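Local coordinates for chromosome-partitioning ATPase Soj (Thermus thermophilus, PDB 1WCV), which hydrolyses ATP and, in its ATP-bound state, binds double-stranded DNA cooperatively as nucleoprotein filaments, probably to partition the chromosome, at residues 27-32 with 78-83; 34-39 with 112-117; 143-148 with 186-191. All blocks are in the same frame, centred on the assembly; numbering follows the deposited sequence.

Contact 1: 27-32 with 78-83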
loop_
_atom_site.group_PDB
_atom_site.type_symbol
_atom_site.label_atom_id
_atom_site.label_comp_id
_atom_site.label_asym_id
_atom_site.label_seq_id
_atom_site.Cartn_x
_atom_site.Cartn_y
_atom_site.Cartn_z
ATOM N N LEU A 27 8.500 -11.318 -6.635
ATOM C CA LEU A 27 9.274 -10.311 -5.921
ATOM C C LEU A 27 10.629 -10.291 -6.635
ATOM O O LEU A 27 11.212 -9.237 -6.884
ATOM C CB LEU A 27 9.488 -10.721 -4.464
ATOM C CG LEU A 27 9.398 -9.683 -3.340
ATOM C CD1 LEU A 27 10.282 -10.162 -2.201
ATOM C CD2 LEU A 27 9.836 -8.297 -3.805
ATOM N N ALA A 28 11.120 -11.481 -6.967
ATOM C CA ALA A 28 12.396 -11.607 -7.647
ATOM C C ALA A 28 12.334 -10.945 -9.017
ATOM O O ALA A 28 13.263 -10.255 -9.422
ATOM C CB ALA A 28 12.768 -13.076 -7.793
ATOM N N ALA A 29 11.228 -11.152 -9.721
ATOM C CA ALA A 29 11.060 -10.589 -11.058
ATOM C C ALA A 29 11.090 -9.073 -11.050
ATOM O O ALA A 29 11.706 -8.449 -11.921
ATOM C CB ALA A 29 9.760 -11.078 -11.676
ATOM N N TYR A 30 10.426 -8.469 -10.069
ATOM C CA TYR A 30 10.404 -7.020 -10.007
ATOM C C TYR A 30 11.617 -6.389 -9.353
ATOM O O TYR A 30 11.964 -5.257 -9.671
ATOM C CB TYR A 30 9.105 -6.545 -9.362
ATOM C CG TYR A 30 7.946 -6.709 -10.318
ATOM C CD1 TYR A 30 7.793 -5.849 -11.407
ATOM C CD2 TYR A 30 7.051 -7.762 -10.184
ATOM C CE1 TYR A 30 6.780 -6.042 -12.341
ATOM C CE2 TYR A 30 6.032 -7.968 -11.113
ATOM C CZ TYR A 30 5.904 -7.102 -12.192
ATOM O OH TYR A 30 4.910 -7.312 -13.114
ATOM N N LEU A 31 12.273 -7.102 -8.442
ATOM C CA LEU A 31 13.472 -6.542 -7.835
ATOM C C LEU A 31 14.531 -6.505 -8.947
ATOM O O LEU A 31 15.373 -5.611 -8.996
ATOM C CB LEU A 31 13.936 -7.408 -6.657
ATOM C CG LEU A 31 13.107 -7.297 -5.366
ATOM C CD1 LEU A 31 13.602 -8.326 -4.357
ATOM C CD2 LEU A 31 13.211 -5.891 -4.785
ATOM N N ALA A 32 14.471 -7.479 -9.851
ATOM C CA ALA A 32 15.415 -7.528 -10.969
ATOM C C ALA A 32 15.176 -6.323 -11.874
ATOM O O ALA A 32 16.118 -5.671 -12.321
ATOM C CB ALA A 32 15.223 -8.799 -11.764
ATOM N N ASP A 78 13.957 -14.664 -16.578
ATOM C CA ASP A 78 13.282 -13.373 -16.478
ATOM C C ASP A 78 14.098 -12.265 -15.819
ATOM O O ASP A 78 13.588 -11.535 -14.965
ATOM C CB ASP A 78 11.953 -13.522 -15.733
ATOM C CG ASP A 78 11.081 -12.279 -15.845
ATOM O OD1 ASP A 78 10.245 -12.043 -14.948
ATOM O OD2 ASP A 78 11.232 -11.541 -16.843
ATOM N N GLY A 79 15.360 -12.139 -16.206
ATOM C CA GLY A 79 16.185 -11.084 -15.646
ATOM C C GLY A 79 16.928 -11.380 -14.356
ATOM O O GLY A 79 17.685 -10.537 -13.884
ATOM N N PHE A 80 16.707 -12.549 -13.762
ATOM C CA PHE A 80 17.429 -12.896 -12.540
ATOM C C PHE A 80 17.989 -14.311 -12.611
ATOM O O PHE A 80 17.876 -14.975 -13.638
ATOM C CB PHE A 80 16.542 -12.741 -11.292
ATOM C CG PHE A 80 15.262 -13.533 -11.334
ATOM C CD1 PHE A 80 14.140 -13.036 -11.988
ATOM C CD2 PHE A 80 15.170 -14.767 -10.692
ATOM C CE1 PHE A 80 12.945 -13.750 -12.004
ATOM C CE2 PHE A 80 13.979 -15.492 -10.700
ATOM C CZ PHE A 80 12.863 -14.985 -11.355
ATOM N N HIS A 81 18.608 -14.765 -11.528
ATOM C CA HIS A 81 19.176 -16.107 -11.498
ATOM C C HIS A 81 18.466 -17.006 -10.494
ATOM O O HIS A 81 18.162 -16.585 -9.382
ATOM C CB HIS A 81 20.668 -16.046 -11.159
ATOM C CG HIS A 81 21.513 -15.439 -12.239
ATOM N ND1 HIS A 81 22.866 -15.223 -12.089
ATOM C CD2 HIS A 81 21.199 -15.011 -13.484
ATOM C CE1 HIS A 81 23.348 -14.687 -13.197
ATOM N NE2 HIS A 81 22.357 -14.548 -14.059
ATOM N N LEU A 82 18.206 -18.242 -10.904
ATOM C CA LEU A 82 17.545 -19.231 -10.056
ATOM C C LEU A 82 18.448 -20.418 -9.736
ATOM O O LEU A 82 19.070 -20.993 -10.628
ATOM C CB LEU A 82 16.287 -19.769 -10.741
ATOM C CG LEU A 82 15.697 -21.036 -10.103
ATOM C CD1 LEU A 82 14.862 -20.665 -8.868
ATOM C CD2 LEU A 82 14.845 -21.775 -11.116
ATOM N N LEU A 83 18.529 -20.766 -8.456
ATOM C CA LEU A 83 19.296 -21.929 -8.024
ATOM C C LEU A 83 18.149 -22.905 -7.773
ATOM O O LEU A 83 17.539 -22.903 -6.708
ATOM C CB LEU A 83 20.049 -21.635 -6.727
ATOM C CG LEU A 83 21.319 -22.460 -6.497
ATOM C CD1 LEU A 83 21.757 -22.311 -5.053
ATOM C CD2 LEU A 83 21.067 -23.925 -6.819
#

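Contact 2: 34-39 with 112-117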
loop_
_atom_site.group_PDB
_atom_site.type_symbol
_atom_site.label_atom_id
_atom_site.label_comp_id
_atom_site.label_asym_id
_atom_site.label_seq_id
_atom_site.Cartn_x
_atom_site.Cartn_y
_atom_site.Cartn_z
ATOM N N LEU A 34 14.200 -3.573 -11.067
ATOM C CA LEU A 34 14.581 -2.350 -10.373
ATOM C C LEU A 34 16.084 -2.150 -10.534
ATOM O O LEU A 34 16.655 -1.202 -9.999
ATOM C CB LEU A 34 14.231 -2.429 -8.885
ATOM C CG LEU A 34 12.764 -2.207 -8.519
ATOM C CD1 LEU A 34 12.591 -2.300 -7.005
ATOM C CD2 LEU A 34 12.319 -0.840 -9.019
ATOM N N GLY A 35 16.718 -3.057 -11.270
ATOM C CA GLY A 35 18.148 -2.960 -11.500
ATOM C C GLY A 35 19.004 -3.656 -10.459
ATOM O O GLY A 35 20.160 -3.283 -10.249
ATOM N N LYS A 36 18.445 -4.672 -9.811
ATOM C CA LYS A 36 19.175 -5.418 -8.789
ATOM C C LYS A 36 19.620 -6.777 -9.322
ATOM O O LYS A 36 18.885 -7.416 -10.076
ATOM C CB LYS A 36 18.277 -5.655 -7.571
ATOM C CG LYS A 36 17.666 -4.411 -6.948
ATOM C CD LYS A 36 18.682 -3.600 -6.169
ATOM C CE LYS A 36 17.991 -2.498 -5.383
ATOM N NZ LYS A 36 18.933 -1.718 -4.539
ATOM N N ARG A 37 20.821 -7.214 -8.943
ATOM C CA ARG A 37 21.302 -8.534 -9.345
ATOM C C ARG A 37 20.631 -9.424 -8.310
ATOM O O ARG A 37 20.922 -9.317 -7.121
ATOM C CB ARG A 37 22.819 -8.653 -9.199
ATOM C CG ARG A 37 23.626 -7.648 -9.998
ATOM C CD ARG A 37 25.085 -8.069 -10.048
ATOM N NE ARG A 37 25.976 -6.934 -10.256
ATOM C CZ ARG A 37 26.206 -5.994 -9.346
ATOM N NH1 ARG A 37 27.031 -4.992 -9.615
ATOM N NH2 ARG A 37 25.617 -6.061 -8.161
ATOM N N VAL A 38 19.743 -10.300 -8.756
ATOM C CA VAL A 38 19.002 -11.142 -7.830
ATOM C C VAL A 38 19.120 -12.640 -8.034
ATOM O O VAL A 38 19.067 -13.139 -9.157
ATOM C CB VAL A 38 17.505 -10.769 -7.881
ATOM C CG1 VAL A 38 16.690 -11.682 -6.972
ATOM C CG2 VAL A 38 17.330 -9.310 -7.496
ATOM N N LEU A 39 19.261 -13.350 -6.920
ATOM C CA LEU A 39 19.335 -14.799 -6.928
ATOM C C LEU A 39 18.133 -15.339 -6.151
ATOM O O LEU A 39 17.895 -14.939 -5.015
ATOM C CB LEU A 39 20.618 -15.285 -6.252
ATOM C CG LEU A 39 20.694 -16.801 -6.060
ATOM C CD1 LEU A 39 20.681 -17.501 -7.414
ATOM C CD2 LEU A 39 21.952 -17.149 -5.291
ATOM N N TYR A 112 25.728 -11.033 -5.683
ATOM C CA TYR A 112 24.365 -10.540 -5.845
ATOM C C TYR A 112 24.020 -9.413 -4.878
ATOM O O TYR A 112 24.612 -9.289 -3.807
ATOM C CB TYR A 112 23.371 -11.691 -5.655
ATOM C CG TYR A 112 23.483 -12.781 -6.696
ATOM C CD1 TYR A 112 22.943 -12.614 -7.968
ATOM C CD2 TYR A 112 24.159 -13.973 -6.418
ATOM C CE1 TYR A 112 23.070 -13.601 -8.939
ATOM C CE2 TYR A 112 24.293 -14.969 -7.383
ATOM C CZ TYR A 112 23.746 -14.776 -8.642
ATOM O OH TYR A 112 23.876 -15.749 -9.604
ATOM N N ASP A 113 23.066 -8.580 -5.276
ATOM C CA ASP A 113 22.605 -7.490 -4.429
ATOM C C ASP A 113 21.603 -8.077 -3.440
ATOM O O ASP A 113 21.628 -7.762 -2.254
ATOM C CB ASP A 113 21.893 -6.415 -5.254
ATOM C CG ASP A 113 22.829 -5.659 -6.164
ATOM O OD1 ASP A 113 23.814 -5.090 -5.650
ATOM O OD2 ASP A 113 22.575 -5.630 -7.387
ATOM N N LEU A 114 20.726 -8.939 -3.951
ATOM C CA LEU A 114 19.686 -9.566 -3.139
ATOM C C LEU A 114 19.522 -11.057 -3.419
ATOM O O LEU A 114 19.572 -11.503 -4.569
ATOM C CB LEU A 114 18.347 -8.874 -3.392
ATOM C CG LEU A 114 18.278 -7.364 -3.174
ATOM C CD1 LEU A 114 16.995 -6.835 -3.778
ATOM C CD2 LEU A 114 18.353 -7.041 -1.690
ATOM N N VAL A 115 19.308 -11.821 -2.353
ATOM C CA VAL A 115 19.121 -13.261 -2.460
ATOM C C VAL A 115 17.804 -13.636 -1.783
ATOM O O VAL A 115 17.621 -13.373 -0.599
ATOM C CB VAL A 115 20.267 -14.017 -1.763
ATOM C CG1 VAL A 115 20.119 -15.519 -2.007
ATOM C CG2 VAL A 115 21.612 -13.509 -2.276
ATOM N N LEU A 116 16.887 -14.220 -2.546
ATOM C CA LEU A 116 15.586 -14.628 -2.005
ATOM C C LEU A 116 15.579 -16.133 -1.799
ATOM O O LEU A 116 15.939 -16.888 -2.698
ATOM C CB LEU A 116 14.451 -14.234 -2.962
ATOM C CG LEU A 116 13.955 -12.780 -2.919
ATOM C CD1 LEU A 116 15.115 -11.811 -3.063
ATOM C CD2 LEU A 116 12.940 -12.562 -4.038
ATOM N N LEU A 117 15.167 -16.571 -0.614
ATOM C CA LEU A 117 15.129 -18.000 -0.311
ATOM C C LEU A 117 13.696 -18.463 -0.124
ATOM O O LEU A 117 13.067 -18.113 0.869
ATOM C CB LEU A 117 15.907 -18.276 0.973
ATOM C CG LEU A 117 17.310 -17.687 1.092
ATOM C CD1 LEU A 117 17.793 -17.824 2.530
ATOM C CD2 LEU A 117 18.251 -18.394 0.120
HETATM O O HOH W 1 22.751 -3.341 -8.751
#

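Contact 3: 143-148 with 186-191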
loop_
_atom_site.group_PDB
_atom_site.type_symbol
_atom_site.label_atom_id
_atom_site.label_comp_id
_atom_site.label_asym_id
_atom_site.label_seq_id
_atom_site.Cartn_x
_atom_site.Cartn_y
_atom_site.Cartn_z
ATOM N N ALA A 143 -5.426 -14.094 3.350
ATOM C CA ALA A 143 -6.355 -13.313 4.150
ATOM C C ALA A 143 -7.445 -14.188 4.762
ATOM O O ALA A 143 -8.623 -14.065 4.420
ATOM C CB ALA A 143 -6.974 -12.210 3.295
ATOM N N GLU A 144 -7.036 -15.066 5.674
ATOM C CA GLU A 144 -7.949 -15.974 6.369
ATOM C C GLU A 144 -7.683 -15.804 7.855
ATOM O O GLU A 144 -6.561 -15.485 8.248
ATOM C CB GLU A 144 -7.667 -17.422 5.970
ATOM C CG GLU A 144 -7.837 -17.726 4.495
ATOM C CD GLU A 144 -7.384 -19.136 4.147
ATOM O OE1 GLU A 144 -7.591 -19.564 2.992
ATOM O OE2 GLU A 144 -6.816 -19.815 5.030
ATOM N N TYR A 145 -8.691 -16.030 8.687
ATOM C CA TYR A 145 -8.510 -15.858 10.124
ATOM C C TYR A 145 -7.383 -16.676 10.755
ATOM O O TYR A 145 -6.803 -16.253 11.757
ATOM C CB TYR A 145 -9.821 -16.121 10.877
ATOM C CG TYR A 145 -10.424 -14.853 11.433
ATOM C CD1 TYR A 145 -11.143 -13.979 10.613
ATOM C CD2 TYR A 145 -10.212 -14.483 12.764
ATOM C CE1 TYR A 145 -11.632 -12.765 11.103
ATOM C CE2 TYR A 145 -10.696 -13.270 13.264
ATOM C CZ TYR A 145 -11.403 -12.416 12.427
ATOM O OH TYR A 145 -11.872 -11.216 12.908
ATOM N N TYR A 146 -7.058 -17.831 10.183
ATOM C CA TYR A 146 -5.989 -18.628 10.769
ATOM C C TYR A 146 -4.656 -17.892 10.721
ATOM O O TYR A 146 -3.758 -18.172 11.514
ATOM C CB TYR A 146 -5.826 -19.979 10.065
ATOM C CG TYR A 146 -4.696 -20.773 10.681
ATOM C CD1 TYR A 146 -3.386 -20.635 10.215
ATOM C CD2 TYR A 146 -4.908 -21.544 11.824
ATOM C CE1 TYR A 146 -2.315 -21.229 10.883
ATOM C CE2 TYR A 146 -3.846 -22.141 12.499
ATOM C CZ TYR A 146 -2.552 -21.974 12.025
ATOM O OH TYR A 146 -1.490 -22.513 12.719
ATOM N N ALA A 147 -4.530 -16.943 9.801
ATOM C CA ALA A 147 -3.275 -16.214 9.664
ATOM C C ALA A 147 -2.858 -15.532 10.955
ATOM O O ALA A 147 -1.668 -15.341 11.199
ATOM C CB ALA A 147 -3.378 -15.188 8.529
ATOM N N LEU A 148 -3.830 -15.160 11.783
ATOM C CA LEU A 148 -3.521 -14.503 13.046
ATOM C C LEU A 148 -2.638 -15.389 13.916
ATOM O O LEU A 148 -1.611 -14.934 14.416
ATOM C CB LEU A 148 -4.808 -14.156 13.805
ATOM C CG LEU A 148 -5.645 -13.009 13.234
ATOM C CD1 LEU A 148 -6.985 -12.961 13.948
ATOM C CD2 LEU A 148 -4.899 -11.689 13.393
ATOM N N ALA A 186 -12.483 -10.409 3.425
ATOM C CA ALA A 186 -11.068 -10.149 3.212
ATOM C C ALA A 186 -10.700 -8.871 3.948
ATOM O O ALA A 186 -9.677 -8.814 4.616
ATOM C CB ALA A 186 -10.779 -9.998 1.726
ATOM N N GLN A 187 -11.542 -7.847 3.815
ATOM C CA GLN A 187 -11.308 -6.568 4.485
ATOM C C GLN A 187 -11.178 -6.746 5.992
ATOM O O GLN A 187 -10.292 -6.172 6.617
ATOM C CB GLN A 187 -12.465 -5.591 4.214
ATOM C CG GLN A 187 -12.317 -4.754 2.962
ATOM C CD GLN A 187 -13.532 -3.883 2.688
ATOM O OE1 GLN A 187 -14.245 -3.476 3.609
ATOM N NE2 GLN A 187 -13.761 -3.578 1.416
ATOM N N GLN A 188 -12.079 -7.534 6.571
ATOM C CA GLN A 188 -12.087 -7.757 8.010
ATOM C C GLN A 188 -10.835 -8.476 8.510
ATOM O O GLN A 188 -10.270 -8.119 9.543
ATOM C CB GLN A 188 -13.345 -8.538 8.407
ATOM C CG GLN A 188 -13.485 -8.723 9.905
ATOM C CD GLN A 188 -13.365 -7.410 10.655
ATOM O OE1 GLN A 188 -12.842 -7.369 11.769
ATOM N NE2 GLN A 188 -13.853 -6.330 10.050
ATOM N N VAL A 189 -10.386 -9.486 7.777
ATOM C CA VAL A 189 -9.192 -10.200 8.198
ATOM C C VAL A 189 -7.959 -9.300 8.113
ATOM O O VAL A 189 -7.112 -9.318 9.004
ATOM C CB VAL A 189 -8.958 -11.459 7.348
ATOM C CG1 VAL A 189 -7.680 -12.162 7.807
ATOM C CG2 VAL A 189 -10.150 -12.392 7.478
ATOM N N GLU A 190 -7.849 -8.520 7.043
ATOM C CA GLU A 190 -6.700 -7.627 6.899
ATOM C C GLU A 190 -6.672 -6.635 8.052
ATOM O O GLU A 190 -5.627 -6.402 8.669
ATOM C CB GLU A 190 -6.762 -6.846 5.582
ATOM C CG GLU A 190 -5.535 -5.959 5.359
ATOM C CD GLU A 190 -5.627 -5.132 4.092
ATOM O OE1 GLU A 190 -6.264 -5.598 3.126
ATOM O OE2 GLU A 190 -5.047 -4.027 4.056
ATOM N N ALA A 191 -7.834 -6.049 8.330
ATOM C CA ALA A 191 -7.958 -5.073 9.407
ATOM C C ALA A 191 -7.481 -5.666 10.722
ATOM O O ALA A 191 -6.783 -5.005 11.495
ATOM C CB ALA A 191 -9.412 -4.605 9.529
#

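Contact 1: 27-32 with 78-83
Helix-on-sheet packing in a P-loop NTPase domain brings A28, A29 and A32 of helix 18-33 against F80 at the start of strand 80-83, the short axes 9.1 Å apart and 147° between their directions. The aromatic ring of F80 carries the contact. CB of A28 sits over the centre of one face in a CH-pi contact, 4.0 Å from the ring centroid and 10° off the normal. In F80, chi1 of 56° sets CG between the backbone N and the carbonyl carbon, the crowded position; the ring lies against A28 and A29. CE1 of F80 meets CA of A29 at 3.8 Å, and CB of F80 touches CB of A32 at 4.2 Å.

Just before the strand the chain also leans on the helix: CB of A32 lies 3.7 Å from the carbonyl O of G79, and OD1 of D78 is 3.4 Å from CB of A29. The carboxylate of D78 finds its polar partners elsewhere, OD1 bonding to T221 and OD2 forming a salt bridge with R33. No hydrogen bond joins the two segments. The small methyls let a flat ring and bare backbone come close, so the interface rests on dispersion, with charge kept to its margin.

Contact 2: 34-39 with 112-117
The Y112 ring has CB of L39 over the centre of one face, 3.6 Å from its centroid and 5° off the normal, a CH-pi contact, while the carbonyl carbon of R37 lies in plane at its edge. CD2 of L39 also reaches CE2 of Y112 at 3.8 Å, and the hydroxyl of Y112 is hydrogen-bonded to H81 on strand 80-83, beyond strand 38-42. An alanine in place of Y112 would probably leave L39 without its aromatic cover and H81 without its hydroxyl partner.

Beyond the ring, V38 pairs with L114 and L39 with V115 in parallel register. The amide of L39 bonds to O of L114, and N of L116 to O of L39 at 2.8 Å. O of R37 accepts two amides, from D113 and L114, the first bond more bent at 142°.

D113 ties down the strand's approach. Its OD2 takes the backbone N of R37 at 2.8 Å through the anti lone pair, the bond almost straight at 176°. A water donates to both OD2 and O of G35, while NH2 of R37, in a salt bridge, lies 3.2 Å from both OD1 and OD2 of D113. These partners would probably favour the ionised carboxylate.

Contact 3: 143-148 with 186-191
Apolar contacts dominate where V189 of helix 185-197 meets the chain running from A143 to Y145. CG1 of V189, anti to the backbone N (chi1 179°), touches the carbonyl carbon of A143 at 3.7 Å and lies 3.5 Å from the carbonyl O of E144. CG2 of V189 meets the tyrosine ring, reaching CD1 of Y145 at 3.7 Å and CE1 at 3.9 Å in an oblique approach, and also nears O of A143. CB of V189 completes the fit at 3.9 Å from the carbonyl O of A143. One branched side chain is therefore set against two successive peptide groups and an aromatic ring.

Polar groups come near one another without forming a bond across the segments. The hydroxyl O of Y145 stops 4.1 Å from OE1 of Q188, with the ring and amide planes 19° apart. Backbone hydrogen bonds run within each segment, and none crosses between them: N of A147 bonds to O of E144 at 2.9 Å, and E190 and A191 make regular helical bonds to A186 and Q187.

Charged contacts belong to the surroundings. E190 forms salt bridges with R194 of its own chain and with R237 of the second subunit, so this helix also faces the subunit interface.

The arrangement is the start of the beta-alpha-beta crossover from strand 136-142 through helix 146-164 to the outermost strand 170-177 in a P-loop ATPase of the ParA family, resting on helix 185-197, with the side chain of E144 on the loop about 4 Å from that of K15, which binds ATP.

In the fold
Contacts 1 and 2 are two parts of one partly buried region, their centres 7 Å apart, whereas contact 3 is a surface contact on the opposite side of the chain's centre, its centre about 29 to 30 Å from theirs. Strand 38-42 lies between strands 80-83 and 114-118 in the sheet, and helix 18-33 leads into it. Along the chain the segments of contacts 1 and 2 alternate, and a backbone hydrogen bond between H81 and V38 joins the two contacts. The chemistry follows position: helix-to-sheet dispersion in contact 1, strand pairing with a charged flank in contact 2, and a valine against a loop in contact 3, whose helix meets the second subunit.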